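Long-range contacts in AB hydrolase-1 domain-containing protein (Parabacteroides distasonis, PDB 4Q34), which is a putative esterase of the alpha/beta hydrolase family, probably hydrolysing ester bonds in a substrate not yet identified: residues A[13-17]-A[162-166]; A[32-38]-A[84-90]. All blocks are in the same frame, centred on the assembly; numbering follows the deposited sequence. Where two conformers were deposited one is given.

Contact 1: A[13-17]-A[162-166]; sequences SFAVG and ALFDK
Val16 of strand 10-16 pushes its CG2 methyl against the last turns of helix 153-167, where a strand near the margin of the alpha/beta-hydrolase sheet meets a helix packed on one of its faces. Strand and helix run at 122° to each other, their axes 9.5 Å apart, and mainly apolar side chains bridge the space. The Val16 bump settles in a shallow hollow made by Ala162 and Leu163: CG2 lies 3.8 Å from Leu163 N and 4.0 Å from Ala162 CB, while CG1 turns to Leu163 CB. Beside it Gly17, with no side chain, lets its CA rest 3.9 Å from Ala162 CB. The second bump is the Phe14 ring. With CG set between the backbone N and the carbonyl carbon (chi1 54°), the ring reaches toward the helix, and the Lys166 chain runs antiparallel to it over one face, nearer the rim than the centre. Leu163 CD1 comes to the ring edge, 3.8 Å from Phe14 CZ. Without the ring, as with an alanine here, Leu163 CD1 and the lysine methylenes would probably lose their apolar partner and the lysine chain be freer to swing. Beyond this layer, Phe14 and Val16 also pack on Val36 of strand 28-41, and Gln139 of the second subunit packs against Phe14. The lysine stays extended until its last torsion, where chi4 of 65° turns NZ away from the ring, leaving at most a weak cation-pi attraction; the closer contact is CH-pi, with Lys166 CE 3.9 Å from the Phe14 ring centroid.

Contact 2: A[32-38]-A[84-90]; sequences DHAYVFY and YLVDQPR
The Tyr84 ring carries Tyr38 CB over one face, 3.6 Å from its centroid in a CH-pi contact, and takes Val36 CG1 at its edge. Tyr38 CG sits between its backbone N and carbonyl carbon (chi1 76°), which lays its ring beside that of Tyr84, the planes 18° apart but slid so far that they barely overlap. Tyr35 and Asp87 point the same way, ring and carboxylate nearly parallel, with OD2 of Asp87 3.4 Å from CD1 of Tyr35. The Arg90 guanidinium offers its NE side to Asp32: NE reaches OD1 nearly in its own plane, NH2 reaches OD2, each at 2.9 Å. The carboxylate is turned 55° from the guanidinium, so both oxygens are met from above its plane. Between these ends, strands 28-41 and 83-87 form an antiparallel pair within the mixed sheet of the alpha/beta-hydrolase fold. Tyr35 with Asp87 and Phe37 with Leu85 are hydrogen-bonded pairs, each closed by two N-H...O bonds; Val36 with Val86 and Tyr38 with Tyr84 are the non-hydrogen-bonded pairs. Water 1 accepts from Arg90 N and donates to His33 O, while Pro89 CA makes a C-H...O contact of 3.2 Å to His33 O. Asp32 OD2 is also bonded to Thr98, and Arg90 NH1 to Glu99 and the Thr150 carbonyl. Asp87 OD1 accepts from Ser59 N, and Tyr35 OH bonds to Glu63 of the second subunit.

The two contacts meet on one sheet, strand 28-41 being flanked by strand 10-16 of contact 1 and strand 83-87 of contact 2. Backbone bonds join them directly: Val16 O lies 2.9 Å from Ala34 N, and Phe14 O is similarly placed to Val36 N. Contact 2 is buried, strand on strand, and relies on main-chain bonds plus an ion pair at one end. Contact 1, farther from the chain's centre and partly buried, joins the sheet to a helix by apolar and CH-pi contacts, including an exposed lysine. Helix 153-167 also covers Tyr84, Val86 and Pro89 of contact 2, and both contacts touch the second subunit.

Contact 1: A[13-17]-A[162-166]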
loop_
_atom_site.group_PDB
_atom_site.type_symbol
_atom_site.label_atom_id
_atom_site.label_comp_id
_atom_site.label_asym_id
_atom_site.label_seq_id
_atom_site.Cartn_x
_atom_site.Cartn_y
_atom_site.Cartn_z
ATOM N N SER A 13 -3.349 -9.546 4.254
ATOM C CA SER A 13 -3.093 -8.204 4.753
ATOM C C SER A 13 -4.085 -7.879 5.864
ATOM O O SER A 13 -5.155 -8.483 5.994
ATOM C CB SER A 13 -3.234 -7.187 3.642
ATOM O OG SER A 13 -4.564 -7.164 3.107
ATOM N N PHE A 14 -3.706 -6.920 6.674
ATOM C CA PHE A 14 -4.566 -6.481 7.791
ATOM C C PHE A 14 -4.097 -5.160 8.307
ATOM O O PHE A 14 -2.954 -4.789 8.084
ATOM C CB PHE A 14 -4.582 -7.526 8.935
ATOM C CG PHE A 14 -3.211 -7.923 9.454
ATOM C CD1 PHE A 14 -2.613 -7.231 10.509
ATOM C CD2 PHE A 14 -2.531 -9.004 8.914
ATOM C CE1 PHE A 14 -1.394 -7.605 11.034
ATOM C CE2 PHE A 14 -1.303 -9.384 9.425
ATOM C CZ PHE A 14 -0.710 -8.672 10.476
ATOM N N ALA A 15 -4.986 -4.454 9.008
ATOM C CA ALA A 15 -4.608 -3.297 9.779
ATOM C C ALA A 15 -4.271 -3.774 11.191
ATOM O O ALA A 15 -4.849 -4.750 11.675
ATOM C CB ALA A 15 -5.742 -2.290 9.864
ATOM N N VAL A 16 -3.331 -3.091 11.843
ATOM C CA VAL A 16 -2.922 -3.491 13.189
ATOM C C VAL A 16 -2.686 -2.270 14.030
ATOM O O VAL A 16 -2.157 -1.264 13.546
ATOM C CB VAL A 16 -1.672 -4.420 13.176
ATOM C CG1 VAL A 16 -0.407 -3.690 12.708
ATOM C CG2 VAL A 16 -1.452 -5.127 14.516
ATOM N N GLY A 17 -3.071 -2.355 15.308
ATOM C CA GLY A 17 -2.942 -1.221 16.197
ATOM C C GLY A 17 -3.923 -0.096 15.876
ATOM O O GLY A 17 -4.982 -0.300 15.272
ATOM N N ALA A 162 2.051 -3.649 18.605
ATOM C CA ALA A 162 0.790 -4.384 18.436
ATOM C C ALA A 162 0.991 -5.510 17.413
ATOM O O ALA A 162 0.498 -6.623 17.599
ATOM C CB ALA A 162 -0.336 -3.454 18.008
ATOM N N LEU A 163 1.804 -5.249 16.402
ATOM C CA LEU A 163 2.089 -6.271 15.408
ATOM C C LEU A 163 2.915 -7.415 15.979
ATOM O O LEU A 163 2.580 -8.576 15.767
ATOM C CB LEU A 163 2.855 -5.664 14.235
ATOM C CG LEU A 163 3.303 -6.638 13.143
ATOM C CD1 LEU A 163 2.125 -7.464 12.616
ATOM C CD2 LEU A 163 4.011 -5.833 12.026
ATOM N N PHE A 164 4.008 -7.093 16.688
ATOM C CA PHE A 164 4.817 -8.118 17.323
ATOM C C PHE A 164 4.022 -8.891 18.364
ATOM O O PHE A 164 4.170 -10.083 18.503
ATOM C CB PHE A 164 6.083 -7.537 17.934
ATOM C CG PHE A 164 7.176 -7.335 16.926
ATOM C CD1 PHE A 164 7.914 -8.409 16.470
ATOM C CD2 PHE A 164 7.422 -6.101 16.395
ATOM C CE1 PHE A 164 8.897 -8.255 15.509
ATOM C CE2 PHE A 164 8.438 -5.921 15.470
ATOM C CZ PHE A 164 9.155 -7.009 15.014
ATOM N N ASP A 165 3.166 -8.209 19.094
ATOM C CA ASP A 165 2.321 -8.930 20.047
ATOM C C ASP A 165 1.404 -9.934 19.378
ATOM O O ASP A 165 1.131 -11.020 19.934
ATOM C CB ASP A 165 1.524 -7.935 20.870
ATOM C CG ASP A 165 2.374 -7.241 21.947
ATOM O OD1 ASP A 165 3.553 -7.624 22.171
ATOM O OD2 ASP A 165 1.822 -6.307 22.571
ATOM N N LYS A 166 0.905 -9.582 18.218
ATOM C CA LYS A 166 -0.002 -10.416 17.455
ATOM C C LYS A 166 0.681 -11.654 16.869
ATOM O O LYS A 166 0.152 -12.754 16.981
ATOM C CB LYS A 166 -0.642 -9.615 16.326
ATOM C CG LYS A 166 -1.610 -10.346 15.410
ATOM C CD LYS A 166 -2.101 -9.435 14.286
ATOM C CE LYS A 166 -2.894 -10.204 13.246
ATOM N NZ LYS A 166 -4.162 -10.755 13.825
#

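Contact 2: A[32-38]-A[84-90]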
loop_
_atom_site.group_PDB
_atom_site.type_symbol
_atom_site.label_atom_id
_atom_site.label_comp_id
_atom_site.label_asym_id
_atom_site.label_seq_id
_atom_site.Cartn_x
_atom_site.Cartn_y
_atom_site.Cartn_z
ATOM N N ASP A 32 -4.823 5.774 12.746
ATOM C CA ASP A 32 -3.493 5.586 13.332
ATOM C C ASP A 32 -2.970 4.113 13.446
ATOM O O ASP A 32 -1.991 3.849 14.127
ATOM C CB ASP A 32 -3.352 6.347 14.671
ATOM C CG ASP A 32 -3.167 7.868 14.476
ATOM O OD1 ASP A 32 -3.012 8.349 13.311
ATOM O OD2 ASP A 32 -3.190 8.580 15.516
ATOM N N HIS A 33 -3.618 3.189 12.744
ATOM C CA HIS A 33 -3.158 1.799 12.613
ATOM C C HIS A 33 -2.024 1.779 11.615
ATOM O O HIS A 33 -1.826 2.728 10.822
ATOM C CB HIS A 33 -4.296 0.922 12.090
ATOM C CG HIS A 33 -4.984 1.531 10.906
ATOM N ND1 HIS A 33 -5.983 2.468 11.045
ATOM C CD2 HIS A 33 -4.743 1.436 9.569
ATOM C CE1 HIS A 33 -6.354 2.891 9.847
ATOM N NE2 HIS A 33 -5.620 2.276 8.938
ATOM N N ALA A 34 -1.289 0.680 11.596
ATOM C CA ALA A 34 -0.387 0.373 10.485
ATOM C C ALA A 34 -1.136 -0.548 9.538
ATOM O O ALA A 34 -2.098 -1.242 9.964
ATOM C CB ALA A 34 0.871 -0.328 10.994
ATOM N N TYR A 35 -0.656 -0.617 8.289
ATOM C CA TYR A 35 -1.119 -1.585 7.325
ATOM C C TYR A 35 -0.006 -2.604 7.109
ATOM O O TYR A 35 1.151 -2.234 7.030
ATOM C CB TYR A 35 -1.490 -0.949 5.997
ATOM C CG TYR A 35 -1.616 -1.939 4.846
ATOM C CD1 TYR A 35 -0.528 -2.234 4.067
ATOM C CD2 TYR A 35 -2.821 -2.543 4.536
ATOM C CE1 TYR A 35 -0.620 -3.115 2.990
ATOM C CE2 TYR A 35 -2.937 -3.435 3.467
ATOM C CZ TYR A 35 -1.825 -3.709 2.685
ATOM O OH TYR A 35 -1.894 -4.588 1.627
ATOM N N VAL A 36 -0.368 -3.877 7.052
ATOM C CA VAL A 36 0.605 -4.960 6.940
ATOM C C VAL A 36 0.230 -5.910 5.801
ATOM O O VAL A 36 -0.915 -6.336 5.687
ATOM C CB VAL A 36 0.630 -5.766 8.265
ATOM C CG1 VAL A 36 1.658 -6.898 8.177
ATOM C CG2 VAL A 36 0.890 -4.832 9.422
ATOM N N PHE A 37 1.202 -6.264 4.964
ATOM C CA PHE A 37 1.011 -7.347 4.000
ATOM C C PHE A 37 2.036 -8.409 4.358
ATOM O O PHE A 37 3.203 -8.082 4.585
ATOM C CB PHE A 37 1.242 -6.850 2.571
ATOM C CG PHE A 37 1.116 -7.928 1.538
ATOM C CD1 PHE A 37 -0.110 -8.313 1.034
ATOM C CD2 PHE A 37 2.262 -8.542 1.032
ATOM C CE1 PHE A 37 -0.210 -9.327 0.063
ATOM C CE2 PHE A 37 2.164 -9.539 0.060
ATOM C CZ PHE A 37 0.935 -9.923 -0.429
ATOM N N TYR A 38 1.625 -9.678 4.402
ATOM C CA TYR A 38 2.514 -10.721 4.852
ATOM C C TYR A 38 2.464 -11.917 3.927
ATOM O O TYR A 38 1.456 -12.194 3.275
ATOM C CB TYR A 38 2.208 -11.157 6.303
ATOM C CG TYR A 38 0.968 -12.034 6.391
ATOM C CD1 TYR A 38 -0.305 -11.469 6.476
ATOM C CD2 TYR A 38 1.065 -13.426 6.302
ATOM C CE1 TYR A 38 -1.442 -12.260 6.508
ATOM C CE2 TYR A 38 -0.065 -14.215 6.335
ATOM C CZ TYR A 38 -1.312 -13.630 6.425
ATOM O OH TYR A 38 -2.427 -14.445 6.469
ATOM N N TYR A 84 6.765 -9.818 6.804
ATOM C CA TYR A 84 5.732 -8.850 7.082
ATOM C C TYR A 84 6.221 -7.493 6.633
ATOM O O TYR A 84 7.183 -6.965 7.169
ATOM C CB TYR A 84 5.396 -8.823 8.586
ATOM C CG TYR A 84 4.696 -10.041 9.051
ATOM C CD1 TYR A 84 5.373 -11.231 9.192
ATOM C CD2 TYR A 84 3.315 -10.013 9.318
ATOM C CE1 TYR A 84 4.695 -12.392 9.591
ATOM C CE2 TYR A 84 2.646 -11.156 9.727
ATOM C CZ TYR A 84 3.330 -12.332 9.842
ATOM O OH TYR A 84 2.634 -13.443 10.246
ATOM N N LEU A 85 5.592 -6.944 5.608
ATOM C CA LEU A 85 5.924 -5.598 5.113
ATOM C C LEU A 85 4.898 -4.623 5.689
ATOM O O LEU A 85 3.693 -4.889 5.619
ATOM C CB LEU A 85 5.873 -5.549 3.571
ATOM C CG LEU A 85 7.021 -6.141 2.712
ATOM C CD1 LEU A 85 7.184 -5.380 1.413
ATOM C CD2 LEU A 85 8.366 -6.181 3.426
ATOM N N VAL A 86 5.348 -3.461 6.176
ATOM C CA VAL A 86 4.458 -2.579 6.899
ATOM C C VAL A 86 4.475 -1.179 6.279
ATOM O O VAL A 86 5.549 -0.697 5.863
ATOM C CB VAL A 86 4.880 -2.514 8.405
ATOM C CG1 VAL A 86 3.928 -1.612 9.184
ATOM C CG2 VAL A 86 4.971 -3.934 9.023
ATOM N N ASP A 87 3.294 -0.542 6.231
ATOM C CA ASP A 87 3.160 0.899 6.114
ATOM C C ASP A 87 2.732 1.395 7.511
ATOM O O ASP A 87 1.675 1.022 8.042
ATOM C CB ASP A 87 2.120 1.281 5.120
ATOM C CG ASP A 87 2.409 0.744 3.730
ATOM O OD1 ASP A 87 3.568 0.695 3.260
ATOM O OD2 ASP A 87 1.404 0.401 3.048
ATOM N N GLN A 88 3.612 2.168 8.129
ATOM C CA GLN A 88 3.433 2.615 9.474
ATOM C C GLN A 88 2.266 3.580 9.511
ATOM O O GLN A 88 1.837 4.065 8.476
ATOM C CB GLN A 88 4.725 3.253 10.013
ATOM C CG GLN A 88 4.901 4.713 9.625
ATOM C CD GLN A 88 6.244 5.325 9.923
ATOM O OE1 GLN A 88 7.153 4.712 10.507
ATOM N NE2 GLN A 88 6.379 6.602 9.511
ATOM N N PRO A 89 1.706 3.816 10.714
ATOM C CA PRO A 89 0.627 4.818 10.897
ATOM C C PRO A 89 0.890 6.098 10.115
ATOM O O PRO A 89 2.004 6.625 10.119
ATOM C CB PRO A 89 0.662 5.074 12.397
ATOM C CG PRO A 89 1.103 3.776 12.961
ATOM C CD PRO A 89 2.236 3.411 12.016
ATOM N N ARG A 90 -0.176 6.589 9.488
ATOM C CA ARG A 90 -0.201 7.862 8.745
ATOM C C ARG A 90 0.578 7.857 7.435
ATOM O O ARG A 90 0.848 8.905 6.899
ATOM C CB ARG A 90 0.282 9.016 9.630
ATOM C CG ARG A 90 -0.446 9.063 10.952
ATOM C CD ARG A 90 0.175 10.047 11.945
ATOM N NE ARG A 90 -0.618 10.061 13.172
ATOM C CZ ARG A 90 -0.274 10.680 14.308
ATOM N NH1 ARG A 90 0.875 11.359 14.395
ATOM N NH2 ARG A 90 -1.106 10.645 15.357
HETATM O O HOH W 1 -2.853 5.276 10.349
#